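Local atomic coordinates of putative citrate lyase, alfa subunit (Streptococcus mutans, PDB entry 2HJ0), a protein that belongs to the CitF family of alpha/beta proteins, each chain built around two large mixed beta sheets and paired with a second copy in a dimer. Residues Lys32-Gln37 and Asp159-Val164; Phe276-Gly281 and Arg289-Gln294; Ala283-Thr288 and Thr310-Glu315. All coordinates share one frame; numbering follows the deposited sequence.

Overall arrangement
Contact 1 lies on one side of the chain's centre and contacts 2 and 3 on the other; the centre of contact 1 is about 38 Å from that of contact 2. Contact 1 joins a loop that takes part in the dimer interface to a second loop, its largely buried residues including a partly exposed histidine, and rests on one side-chain to main-chain hydrogen bond. Contacts 2 and 3 are buried packing around one part of the nine-stranded sheet and share helix 282-297. Contact 2 sets this helix against strand 275-277 and the residue after it through selenium, an aromatic ring and methyl groups; contact 3 sets it against helix 311-318 through leucine, alanine and two threonines. Neither has a hydrogen bond across its segments.

Contact 1: Lys32-Gln37 and Asp159-Val164; sequences KESSRQ and DIHIDV
His161 has its CG swung roughly opposite the backbone N (chi1 -154°), which lifts the imidazole out of segment 159-164 toward Ser34 and Ser35; Ser34 in turn puts OG in the corresponding position (chi1 168°), beside the ring. This is a loop-to-loop contact. Segment 32-37 bridges strands 31-32 and 37-38, while segment 159-164 leads from helix 148-157 into strand 164-169 of the ten-stranded sheet. The link between them is a side-chain to main-chain hydrogen bond: His161 NE2 donates to Ser35 O at 3.2 Å. The N-H points almost straight at the oxygen (167°), which lies in the plane of the ring at its edge. At the acceptor, NE2 stands above the carbonyl plane, off the lone-pair directions. The donor role places a proton on NE2 and ties the rotation of the ring to the peptide of Ser35. CA of Arg36 follows at the same edge, 4.4 Å from His161 NE2.

Segment 32-37 is also held from other sides. Ser34 packs on Tyr199 of helix 191-199, and the backbone N of Gln37 bonds to Asp201, against which His161 also packs. The guanidinium of Arg36 leads away from the histidine, and its NE forms a salt bridge with Glu33 of the second subunit; Lys32 and Gln37 pair with an antiparallel strand of that subunit. The contact thus joins a loop that contacts the second subunit to the approach of a sheet strand. Next to the hydrogen bond, Ser34 OG approaches the imidazole obliquely, 3.6 Å from His161 CD2.

Contact 2: Phe276-Gly281 and Arg289-Gln294; sequences FQTGTG and RFMREQ
A beta-alpha-beta unit runs from strand 275-277 through helix 282-297 to strand 302-305, and Met291 of the helix packs back onto Phe276 of strand 275-277 and Thr278 just after it. Met291 is present as selenomethionine, and its SE makes a Met-aromatic contact with Phe276. The selenium lies over one face of the ring, 4.5 Å from the centroid and 21° off the normal, displaced toward the rim; its nearest ring atom is Phe276 CD2 at 4.2 Å. The two side chains run past each other, heading opposite ways.

A bend about the CG-SE bond (chi3 -65°) turns Met291 CE toward Thr278, whose methyl meets it tip to tip: Thr278 CG2 is 3.6 Å from Met291 CE. Thus one side chain reaches both an aromatic face and a threonine methyl. All three residues are buried, and no hydrogen bond crosses between the segments. Ile264 of helix 251-265 also touches Met291, while Leu316 of helix 311-318 packs on Phe276, so neighbouring helices add to the apolar packing. Apolar side chains of a helix laid on the strand that precedes it are typical of the beta-alpha-beta crossover in parallel alpha/beta folds.

Contact 3: Ala283-Thr288 and Thr310-Glu315; sequences ASLAVT and TNAMVE
Leu285 and Thr288 of helix 282-297 pack against Thr310 and Ala312 at the start of helix 311-318, a contact between two helices flanking the nine-stranded mixed sheet of an alpha/beta domain, consistent with the family's Rossmann-like clan. The apolar part centres on Leu285. Its CB points alongside the other segment, but with CG opposite the backbone N (chi1 166°) and the second torsion near 57°, the CD1 branch closes the gap. Leu285 CD1 lies 4.2 Å from Ala312 CB. It also meets the hydroxyl of Thr310, the two side chains lying alongside with their ends pointing opposite ways and Leu285 CD1 3.7 Å from Thr310 OG1.

Among polar groups, the same Thr310 hydroxyl caps the second helix. Thr310 occupies the N-cap position, and Ala312 N donates to Thr310 OG1 at 3.1 Å, a weak and bent bond (132°). Another amide of this first turn, that of Asn311, donates to Asp332 OD1. Thr310 OG1 therefore serves both as a helix cap and as a contact surface for Leu285. On the first helix, the Thr288 hydroxyl is hydrogen-bonded to Tyr247 OH and also lies near the carbonyl of Leu285, one turn back.

Neighbouring elements surround this packing: Thr278, just after strand 275-277, touches both Thr288 and Met313, while Val287 packs on both helix 251-265 and strand 369-372. The backbones come closest at Thr288 and Ala312, with CA atoms 7.5 Å apart. There the alanine methyl sits against the polar branch of the threonine, Ala312 CB 4.0 Å from Thr288 OG1.

Contact 1: Lys32-Gln37 and Asp159-Val164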
ATOM      1  N   LYS A  32       5.561   2.899  18.101  1.00 20.21           N
ATOM      2  CA  LYS A  32       6.050   1.806  17.278  1.00 20.22           C
ATOM      3  C   LYS A  32       4.855   1.167  16.592  1.00 20.44           C
ATOM      4  O   LYS A  32       4.005   0.551  17.243  1.00 20.40           O
ATOM      5  CB  LYS A  32       6.754   0.763  18.139  1.00 21.16           C
ATOM      6  CG  LYS A  32       8.259   0.792  18.047  1.00 24.31           C
ATOM      7  CD  LYS A  32       8.777  -0.108  16.932  1.00 26.32           C
ATOM      8  CE  LYS A  32       8.549  -1.586  17.244  1.00 26.04           C
ATOM      9  NZ  LYS A  32       7.103  -1.976  17.275  1.00 27.84           N
ATOM     10  N   GLU A  33       4.781   1.333  15.278  1.00 19.95           N
ATOM     11  CA  GLU A  33       3.691   0.769  14.505  1.00 19.30           C
ATOM     12  C   GLU A  33       3.619  -0.731  14.733  1.00 18.83           C
ATOM     13  O   GLU A  33       4.620  -1.387  15.034  1.00 19.90           O
ATOM     14  CB  GLU A  33       3.897   1.061  13.019  1.00 20.90           C
ATOM     15  CG  GLU A  33       2.834   0.465  12.106  1.00 24.13           C
ATOM     16  CD  GLU A  33       3.113   0.732  10.638  1.00 25.30           C
ATOM     17  OE1 GLU A  33       4.236   0.434  10.174  1.00 26.91           O
ATOM     18  OE2 GLU A  33       2.207   1.238   9.948  1.00 25.73           O
ATOM     19  N   SER A  34       2.420  -1.271  14.598  1.00 17.64           N
ATOM     20  CA  SER A  34       2.195  -2.697  14.773  1.00 16.65           C
ATOM     21  C   SER A  34       2.889  -3.494  13.660  1.00 16.22           C
ATOM     22  O   SER A  34       2.959  -3.042  12.523  1.00 15.57           O
ATOM     23  CB  SER A  34       0.683  -2.948  14.754  1.00 15.04           C
ATOM     24  OG  SER A  34       0.364  -4.325  14.654  1.00 17.67           O
ATOM     25  N   SER A  35       3.427  -4.661  13.989  1.00 16.85           N
ATOM     26  CA  SER A  35       4.055  -5.518  12.979  1.00 17.92           C
ATOM     27  C   SER A  35       3.310  -6.860  13.049  1.00 18.53           C
ATOM     28  O   SER A  35       2.845  -7.268  14.117  1.00 19.00           O
ATOM     29  CB  SER A  35       5.551  -5.727  13.259  1.00 17.00           C
ATOM     30  OG  SER A  35       5.759  -6.457  14.459  1.00 20.27           O
ATOM     31  N   ARG A  36       3.212  -7.545  11.917  1.00 18.24           N
ATOM     32  CA  ARG A  36       2.494  -8.806  11.845  1.00 17.99           C
ATOM     33  C   ARG A  36       3.411 -10.018  11.764  1.00 18.24           C
ATOM     34  O   ARG A  36       4.592  -9.888  11.459  1.00 17.11           O
ATOM     35  CB  ARG A  36       1.555  -8.776  10.631  1.00 18.15           C
ATOM     36  CG  ARG A  36       2.267  -8.364   9.370  1.00 16.68           C
ATOM     37  CD  ARG A  36       1.344  -7.940   8.238  1.00 17.07           C
ATOM     38  NE  ARG A  36       2.174  -7.512   7.105  1.00 17.68           N
ATOM     39  CZ  ARG A  36       2.013  -7.906   5.844  1.00 16.51           C
ATOM     40  NH1 ARG A  36       2.840  -7.457   4.906  1.00 17.38           N
ATOM     41  NH2 ARG A  36       1.029  -8.738   5.525  1.00 15.35           N
ATOM     42  N   GLN A  37       2.847 -11.189  12.063  1.00 19.47           N
ATOM     43  CA  GLN A  37       3.563 -12.463  12.012  1.00 20.48           C
ATOM     44  C   GLN A  37       3.286 -13.108  10.661  1.00 20.41           C
ATOM     45  O   GLN A  37       2.275 -13.797  10.478  1.00 20.48           O
ATOM     46  CB  GLN A  37       3.082 -13.385  13.125  1.00 20.76           C
ATOM     47  CG  GLN A  37       3.814 -13.215  14.424  1.00 22.78           C
ATOM     48  CD  GLN A  37       5.113 -13.992  14.465  1.00 24.98           C
ATOM     49  OE1 GLN A  37       5.909 -13.825  15.387  1.00 26.45           O
ATOM     50  NE2 GLN A  37       5.330 -14.854  13.472  1.00 26.31           N
ATOM     51  N   ASP A 159      -2.580  -1.707  20.044  1.00 18.85           N
ATOM     52  CA  ASP A 159      -3.219  -1.942  21.316  1.00 20.20           C
ATOM     53  C   ASP A 159      -4.391  -2.870  21.053  1.00 19.41           C
ATOM     54  O   ASP A 159      -5.267  -3.046  21.889  1.00 20.04           O
ATOM     55  CB  ASP A 159      -3.635  -0.632  21.991  1.00 21.80           C
ATOM     56  CG  ASP A 159      -4.464   0.225  21.110  1.00 23.99           C
ATOM     57  OD1 ASP A 159      -4.572   1.445  21.391  1.00 24.32           O
ATOM     58  OD2 ASP A 159      -5.011  -0.333  20.134  1.00 26.75           O
ATOM     59  N   ILE A 160      -4.353  -3.483  19.875  1.00 18.65           N
ATOM     60  CA  ILE A 160      -5.339  -4.455  19.416  1.00 18.68           C
ATOM     61  C   ILE A 160      -4.613  -5.182  18.278  1.00 17.96           C
ATOM     62  O   ILE A 160      -3.873  -4.554  17.524  1.00 18.33           O
ATOM     63  CB  ILE A 160      -6.589  -3.760  18.878  1.00 19.45           C
ATOM     64  CG1 ILE A 160      -7.548  -4.779  18.267  1.00 21.36           C
ATOM     65  CG2 ILE A 160      -6.191  -2.760  17.834  1.00 22.52           C
ATOM     66  CD1 ILE A 160      -8.688  -4.149  17.511  1.00 21.10           C
ATOM     67  N   HIS A 161      -4.808  -6.494  18.143  1.00 16.37           N
ATOM     68  CA  HIS A 161      -4.103  -7.237  17.097  1.00 13.96           C
ATOM     69  C   HIS A 161      -4.958  -8.335  16.472  1.00 13.30           C
ATOM     70  O   HIS A 161      -5.435  -9.241  17.161  1.00 14.34           O
ATOM     71  CB  HIS A 161      -2.826  -7.828  17.692  1.00 13.10           C
ATOM     72  CG  HIS A 161      -1.744  -8.074  16.692  1.00 13.78           C
ATOM     73  ND1 HIS A 161      -1.652  -9.237  15.963  1.00 14.98           N
ATOM     74  CD2 HIS A 161      -0.706  -7.297  16.295  1.00 14.83           C
ATOM     75  CE1 HIS A 161      -0.605  -9.169  15.159  1.00 14.53           C
ATOM     76  NE2 HIS A 161      -0.014  -8.002  15.342  1.00 13.44           N
ATOM     77  N   ILE A 162      -5.128  -8.267  15.157  1.00 10.59           N
ATOM     78  CA  ILE A 162      -5.952  -9.239  14.464  1.00  9.12           C
ATOM     79  C   ILE A 162      -5.221 -10.523  14.128  1.00  9.05           C
ATOM     80  O   ILE A 162      -4.188 -10.505  13.465  1.00  9.78           O
ATOM     81  CB  ILE A 162      -6.522  -8.639  13.171  1.00  8.99           C
ATOM     82  CG1 ILE A 162      -7.218  -7.315  13.482  1.00  8.63           C
ATOM     83  CG2 ILE A 162      -7.522  -9.601  12.541  1.00  6.93           C
ATOM     84  CD1 ILE A 162      -7.655  -6.547  12.238  1.00  9.86           C
ATOM     85  N   ASP A 163      -5.760 -11.644  14.591  1.00  9.38           N
ATOM     86  CA  ASP A 163      -5.140 -12.934  14.311  1.00 10.05           C
ATOM     87  C   ASP A 163      -5.472 -13.365  12.896  1.00 10.10           C
ATOM     88  O   ASP A 163      -4.594 -13.728  12.116  1.00 11.00           O
ATOM     89  CB  ASP A 163      -5.631 -13.998  15.289  1.00 11.07           C
ATOM     90  CG  ASP A 163      -5.042 -13.831  16.664  1.00 13.97           C
ATOM     91  OD1 ASP A 163      -3.798 -13.950  16.791  1.00 16.14           O
ATOM     92  OD2 ASP A 163      -5.819 -13.574  17.616  1.00 16.07           O
ATOM     93  N   VAL A 164      -6.753 -13.330  12.565  1.00  8.73           N
ATOM     94  CA  VAL A 164      -7.176 -13.724  11.240  1.00  8.51           C
ATOM     95  C   VAL A 164      -8.232 -12.766  10.742  1.00  8.38           C
ATOM     96  O   VAL A 164      -9.216 -12.490  11.431  1.00  8.90           O
ATOM     97  CB  VAL A 164      -7.782 -15.134  11.229  1.00  7.90           C
ATOM     98  CG1 VAL A 164      -8.170 -15.523   9.809  1.00  7.23           C
ATOM     99  CG2 VAL A 164      -6.800 -16.121  11.795  1.00  8.47           C
TER

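Contact 2: Phe276-Gly281 and Arg289-Gln294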
ATOM      1  N   PHE A 276     -14.737  19.451   0.888  1.00  7.08           N
ATOM      2  CA  PHE A 276     -15.923  19.241   1.692  1.00  8.39           C
ATOM      3  C   PHE A 276     -16.395  17.791   1.701  1.00  9.88           C
ATOM      4  O   PHE A 276     -16.016  16.974   0.852  1.00  9.58           O
ATOM      5  CB  PHE A 276     -17.067  20.111   1.179  1.00  8.07           C
ATOM      6  CG  PHE A 276     -17.567  19.702  -0.172  1.00  8.35           C
ATOM      7  CD1 PHE A 276     -16.884  20.072  -1.322  1.00  8.76           C
ATOM      8  CD2 PHE A 276     -18.676  18.886  -0.293  1.00  7.88           C
ATOM      9  CE1 PHE A 276     -17.300  19.624  -2.567  1.00  9.17           C
ATOM     10  CE2 PHE A 276     -19.094  18.437  -1.540  1.00  8.99           C
ATOM     11  CZ  PHE A 276     -18.406  18.805  -2.677  1.00  7.64           C
ATOM     12  N   GLN A 277     -17.247  17.492   2.671  1.00 10.61           N
ATOM     13  CA  GLN A 277     -17.835  16.177   2.801  1.00 11.96           C
ATOM     14  C   GLN A 277     -19.288  16.379   3.223  1.00 11.69           C
ATOM     15  O   GLN A 277     -19.570  17.128   4.155  1.00  8.88           O
ATOM     16  CB  GLN A 277     -17.089  15.345   3.850  1.00 13.23           C
ATOM     17  CG  GLN A 277     -17.651  13.944   4.007  1.00 15.85           C
ATOM     18  CD  GLN A 277     -17.069  13.195   5.181  1.00 17.47           C
ATOM     19  OE1 GLN A 277     -15.917  12.763   5.167  1.00 20.29           O
ATOM     20  NE2 GLN A 277     -17.869  13.045   6.219  1.00 20.04           N
ATOM     21  N   THR A 278     -20.209  15.742   2.503  1.00 13.98           N
ATOM     22  CA  THR A 278     -21.632  15.839   2.818  1.00 14.78           C
ATOM     23  C   THR A 278     -22.168  14.483   3.216  1.00 13.96           C
ATOM     24  O   THR A 278     -21.485  13.465   3.095  1.00 14.26           O
ATOM     25  CB  THR A 278     -22.470  16.341   1.629  1.00 16.02           C
ATOM     26  OG1 THR A 278     -22.163  15.562   0.468  1.00 17.93           O
ATOM     27  CG2 THR A 278     -22.182  17.806   1.357  1.00 17.50           C
ATOM     28  N   GLY A 279     -23.409  14.479   3.679  1.00 14.89           N
ATOM     29  CA  GLY A 279     -24.038  13.251   4.122  1.00 15.03           C
ATOM     30  C   GLY A 279     -24.326  12.229   3.047  1.00 15.42           C
ATOM     31  O   GLY A 279     -24.063  12.433   1.861  1.00 14.03           O
ATOM     32  N   THR A 280     -24.884  11.109   3.478  1.00 16.81           N
ATOM     33  CA  THR A 280     -25.229  10.040   2.565  1.00 18.19           C
ATOM     34  C   THR A 280     -26.747   9.882   2.474  1.00 18.89           C
ATOM     35  O   THR A 280     -27.239   8.866   1.998  1.00 19.95           O
ATOM     36  CB  THR A 280     -24.595   8.701   3.019  1.00 18.41           C
ATOM     37  OG1 THR A 280     -25.019   8.400   4.354  1.00 18.99           O
ATOM     38  CG2 THR A 280     -23.085   8.790   2.992  1.00 18.03           C
ATOM     39  N   GLY A 281     -27.483  10.889   2.930  1.00 19.51           N
ATOM     40  CA  GLY A 281     -28.933  10.832   2.883  1.00 20.69           C
ATOM     41  C   GLY A 281     -29.540  11.966   3.688  1.00 22.42           C
ATOM     42  O   GLY A 281     -28.822  12.707   4.359  1.00 23.67           O
ATOM     43  N   ARG A 289     -27.159  19.875  -3.320  1.00 21.17           N
ATOM     44  CA  ARG A 289     -27.958  20.452  -4.397  1.00 22.19           C
ATOM     45  C   ARG A 289     -27.849  21.966  -4.382  1.00 22.53           C
ATOM     46  O   ARG A 289     -27.496  22.581  -5.392  1.00 22.84           O
ATOM     47  CB  ARG A 289     -29.435  20.062  -4.262  1.00 23.39           C
ATOM     48  CG  ARG A 289     -30.363  20.875  -5.148  1.00 24.57           C
ATOM     49  CD  ARG A 289     -31.825  20.723  -4.759  1.00 26.27           C
ATOM     50  NE  ARG A 289     -32.378  19.421  -5.117  1.00 28.69           N
ATOM     51  CZ  ARG A 289     -33.572  18.994  -4.716  1.00 29.19           C
ATOM     52  NH1 ARG A 289     -34.319  19.771  -3.944  1.00 27.64           N
ATOM     53  NH2 ARG A 289     -34.019  17.796  -5.086  1.00 29.76           N
ATOM     54  N   PHE A 290     -28.147  22.566  -3.234  1.00 22.32           N
ATOM     55  CA  PHE A 290     -28.090  24.021  -3.100  1.00 23.44           C
ATOM     56  C   PHE A 290     -26.667  24.520  -3.233  1.00 23.71           C
ATOM     57  O   PHE A 290     -26.420  25.590  -3.785  1.00 23.61           O
ATOM     58  CB  PHE A 290     -28.677  24.457  -1.752  1.00 22.21           C
ATOM     59  CG  PHE A 290     -30.079  23.983  -1.537  1.00 22.08           C
ATOM     60  CD1 PHE A 290     -30.324  22.685  -1.111  1.00 22.18           C
ATOM     61  CD2 PHE A 290     -31.159  24.807  -1.832  1.00 22.54           C
ATOM     62  CE1 PHE A 290     -31.624  22.212  -0.987  1.00 23.07           C
ATOM     63  CE2 PHE A 290     -32.465  24.347  -1.714  1.00 22.48           C
ATOM     64  CZ  PHE A 290     -32.698  23.046  -1.292  1.00 23.53           C
HETATM   65  N   MSE A 291     -25.731  23.726  -2.735  1.00 25.38           N
HETATM   66  CA  MSE A 291     -24.327  24.082  -2.793  1.00 27.80           C
HETATM   67  C   MSE A 291     -23.881  24.198  -4.256  1.00 27.34           C
HETATM   68  O   MSE A 291     -23.255  25.191  -4.646  1.00 25.39           O
HETATM   69  CB  MSE A 291     -23.504  23.021  -2.067  1.00 31.95           C
HETATM   70  CG  MSE A 291     -22.377  23.574  -1.220  1.00 36.80           C
HETATM   71 SE   MSE A 291     -21.274  22.152  -0.539  1.00 48.35          SE
HETATM   72  CE  MSE A 291     -22.582  21.296   0.608  1.00 42.46           C
ATOM     73  N   ARG A 292     -24.216  23.178  -5.050  1.00 26.94           N
ATOM     74  CA  ARG A 292     -23.883  23.133  -6.475  1.00 27.77           C
ATOM     75  C   ARG A 292     -24.371  24.410  -7.173  1.00 28.38           C
ATOM     76  O   ARG A 292     -23.610  25.074  -7.877  1.00 28.38           O
ATOM     77  CB  ARG A 292     -24.527  21.900  -7.143  1.00 26.30           C
ATOM     78  CG  ARG A 292     -24.106  21.681  -8.600  1.00 25.64           C
ATOM     79  CD  ARG A 292     -24.721  20.428  -9.208  1.00 24.87           C
ATOM     80  NE  ARG A 292     -26.046  20.689  -9.757  1.00 26.52           N
ATOM     81  CZ  ARG A 292     -26.285  21.062 -11.011  1.00 26.51           C
ATOM     82  NH1 ARG A 292     -25.284  21.210 -11.869  1.00 27.44           N
ATOM     83  NH2 ARG A 292     -27.531  21.318 -11.401  1.00 25.46           N
ATOM     84  N   GLU A 293     -25.644  24.736  -6.967  1.00 28.75           N
ATOM     85  CA  GLU A 293     -26.261  25.918  -7.543  1.00 29.79           C
ATOM     86  C   GLU A 293     -25.411  27.154  -7.254  1.00 29.08           C
ATOM     87  O   GLU A 293     -25.101  27.926  -8.153  1.00 28.53           O
ATOM     88  CB  GLU A 293     -27.662  26.097  -6.956  1.00 32.76           C
ATOM     89  CG  GLU A 293     -28.535  27.119  -7.671  1.00 37.18           C
ATOM     90  CD  GLU A 293     -29.807  27.451  -6.894  1.00 39.08           C
ATOM     91  OE1 GLU A 293     -30.566  26.510  -6.562  1.00 39.75           O
ATOM     92  OE2 GLU A 293     -30.048  28.654  -6.622  1.00 40.11           O
ATOM     93  N   GLN A 294     -25.028  27.335  -5.998  1.00 29.41           N
ATOM     94  CA  GLN A 294     -24.212  28.479  -5.631  1.00 30.01           C
ATOM     95  C   GLN A 294     -22.836  28.404  -6.248  1.00 29.53           C
ATOM     96  O   GLN A 294     -22.243  29.428  -6.569  1.00 29.38           O
ATOM     97  CB  GLN A 294     -24.081  28.582  -4.114  1.00 31.50           C
ATOM     98  CG  GLN A 294     -24.999  29.622  -3.485  1.00 33.06           C
ATOM     99  CD  GLN A 294     -24.481  31.032  -3.655  1.00 33.20           C
ATOM    100  OE1 GLN A 294     -24.201  31.473  -4.767  1.00 32.89           O
ATOM    101  NE2 GLN A 294     -24.352  31.751  -2.544  1.00 34.69           N
TER

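Contact 3: Ala283-Thr288 and Thr310-Glu315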
ATOM      1  N   ALA A 283     -31.158  15.519   4.893  1.00 22.71           N
ATOM      2  CA  ALA A 283     -30.783  16.899   4.620  1.00 23.38           C
ATOM      3  C   ALA A 283     -29.278  17.035   4.428  1.00 23.64           C
ATOM      4  O   ALA A 283     -28.822  17.825   3.606  1.00 23.73           O
ATOM      5  CB  ALA A 283     -31.248  17.800   5.765  1.00 22.36           C
ATOM      6  N   SER A 284     -28.510  16.272   5.200  1.00 24.38           N
ATOM      7  CA  SER A 284     -27.055  16.315   5.100  1.00 26.15           C
ATOM      8  C   SER A 284     -26.594  16.021   3.672  1.00 26.60           C
ATOM      9  O   SER A 284     -25.544  16.504   3.240  1.00 27.95           O
ATOM     10  CB  SER A 284     -26.419  15.302   6.048  1.00 25.70           C
ATOM     11  OG  SER A 284     -26.705  13.989   5.610  1.00 27.19           O
ATOM     12  N   LEU A 285     -27.365  15.225   2.941  1.00 25.05           N
ATOM     13  CA  LEU A 285     -27.009  14.912   1.564  1.00 23.87           C
ATOM     14  C   LEU A 285     -27.518  15.992   0.627  1.00 23.19           C
ATOM     15  O   LEU A 285     -26.784  16.479  -0.213  1.00 23.00           O
ATOM     16  CB  LEU A 285     -27.598  13.561   1.152  1.00 23.27           C
ATOM     17  CG  LEU A 285     -27.636  13.183  -0.336  1.00 21.33           C
ATOM     18  CD1 LEU A 285     -26.263  13.218  -0.975  1.00 21.43           C
ATOM     19  CD2 LEU A 285     -28.223  11.802  -0.435  1.00 21.57           C
ATOM     20  N   ALA A 286     -28.781  16.365   0.795  1.00 23.63           N
ATOM     21  CA  ALA A 286     -29.410  17.368  -0.047  1.00 24.31           C
ATOM     22  C   ALA A 286     -28.640  18.677  -0.108  1.00 24.21           C
ATOM     23  O   ALA A 286     -28.691  19.390  -1.106  1.00 24.44           O
ATOM     24  CB  ALA A 286     -30.823  17.628   0.435  1.00 24.73           C
ATOM     25  N   VAL A 287     -27.934  19.000   0.963  1.00 23.48           N
ATOM     26  CA  VAL A 287     -27.178  20.235   1.001  1.00 22.10           C
ATOM     27  C   VAL A 287     -26.346  20.414  -0.269  1.00 20.74           C
ATOM     28  O   VAL A 287     -26.124  21.541  -0.701  1.00 20.15           O
ATOM     29  CB  VAL A 287     -26.264  20.273   2.253  1.00 22.41           C
ATOM     30  CG1 VAL A 287     -25.186  19.212   2.137  1.00 23.38           C
ATOM     31  CG2 VAL A 287     -25.653  21.643   2.419  1.00 21.88           C
ATOM     32  N   THR A 288     -25.904  19.315  -0.880  1.00 19.11           N
ATOM     33  CA  THR A 288     -25.091  19.415  -2.094  1.00 20.06           C
ATOM     34  C   THR A 288     -25.843  20.049  -3.272  1.00 20.19           C
ATOM     35  O   THR A 288     -25.233  20.684  -4.131  1.00 19.33           O
ATOM     36  CB  THR A 288     -24.541  18.038  -2.563  1.00 19.11           C
ATOM     37  OG1 THR A 288     -25.613  17.232  -3.050  1.00 22.73           O
ATOM     38  CG2 THR A 288     -23.860  17.322  -1.446  1.00 19.00           C
ATOM     39  N   THR A 310     -21.669   9.222  -2.882  1.00 12.55           N
ATOM     40  CA  THR A 310     -23.022   8.916  -3.365  1.00 12.23           C
ATOM     41  C   THR A 310     -23.036   9.411  -4.801  1.00 11.39           C
ATOM     42  O   THR A 310     -22.120  10.125  -5.214  1.00  8.53           O
ATOM     43  CB  THR A 310     -24.114   9.674  -2.617  1.00 12.47           C
ATOM     44  OG1 THR A 310     -24.206  10.997  -3.143  1.00 15.70           O
ATOM     45  CG2 THR A 310     -23.799   9.756  -1.148  1.00 14.73           C
ATOM     46  N   ASN A 311     -24.065   9.043  -5.558  1.00 11.85           N
ATOM     47  CA  ASN A 311     -24.154   9.472  -6.949  1.00 12.24           C
ATOM     48  C   ASN A 311     -24.095  10.984  -7.101  1.00 12.24           C
ATOM     49  O   ASN A 311     -23.598  11.468  -8.110  1.00 10.65           O
ATOM     50  CB  ASN A 311     -25.427   8.938  -7.603  1.00 12.84           C
ATOM     51  CG  ASN A 311     -25.521   9.301  -9.077  1.00 15.71           C
ATOM     52  OD1 ASN A 311     -26.325  10.151  -9.462  1.00 17.11           O
ATOM     53  ND2 ASN A 311     -24.687   8.665  -9.910  1.00 15.92           N
ATOM     54  N   ALA A 312     -24.590  11.726  -6.108  1.00 13.58           N
ATOM     55  CA  ALA A 312     -24.564  13.185  -6.176  1.00 14.78           C
ATOM     56  C   ALA A 312     -23.133  13.656  -6.294  1.00 17.28           C
ATOM     57  O   ALA A 312     -22.828  14.642  -6.970  1.00 17.11           O
ATOM     58  CB  ALA A 312     -25.187  13.780  -4.955  1.00 14.54           C
HETATM   59  N   MSE A 313     -22.246  12.921  -5.638  1.00 19.81           N
HETATM   60  CA  MSE A 313     -20.832  13.244  -5.657  1.00 21.71           C
HETATM   61  C   MSE A 313     -20.219  12.955  -7.024  1.00 19.05           C
HETATM   62  O   MSE A 313     -19.409  13.730  -7.522  1.00 17.11           O
HETATM   63  CB  MSE A 313     -20.114  12.448  -4.573  1.00 28.89           C
HETATM   64  CG  MSE A 313     -19.135  13.295  -3.815  1.00 39.15           C
HETATM   65 SE   MSE A 313     -19.998  14.943  -3.229  1.00 54.68          SE
HETATM   66  CE  MSE A 313     -19.693  14.702  -1.308  1.00 49.87           C
ATOM     67  N   VAL A 314     -20.619  11.837  -7.622  1.00 17.01           N
ATOM     68  CA  VAL A 314     -20.119  11.463  -8.928  1.00 16.79           C
ATOM     69  C   VAL A 314     -20.621  12.510  -9.903  1.00 16.64           C
ATOM     70  O   VAL A 314     -19.902  12.956 -10.803  1.00 18.19           O
ATOM     71  CB  VAL A 314     -20.655  10.091  -9.363  1.00 16.66           C
ATOM     72  CG1 VAL A 314     -20.010   9.663 -10.681  1.00 15.33           C
ATOM     73  CG2 VAL A 314     -20.398   9.070  -8.281  1.00 14.81           C
ATOM     74  N   GLU A 315     -21.864  12.909  -9.700  1.00 16.15           N
ATOM     75  CA  GLU A 315     -22.495  13.917 -10.538  1.00 16.06           C
ATOM     76  C   GLU A 315     -21.594  15.148 -10.583  1.00 14.39           C
ATOM     77  O   GLU A 315     -21.254  15.617 -11.657  1.00 15.29           O
ATOM     78  CB  GLU A 315     -23.863  14.287  -9.957  1.00 18.45           C
ATOM     79  CG  GLU A 315     -25.003  14.381 -10.960  1.00 21.78           C
ATOM     80  CD  GLU A 315     -25.830  13.103 -11.068  1.00 23.92           C
ATOM     81  OE1 GLU A 315     -25.385  12.125 -11.714  1.00 24.82           O
ATOM     82  OE2 GLU A 315     -26.939  13.080 -10.495  1.00 24.89           O
TER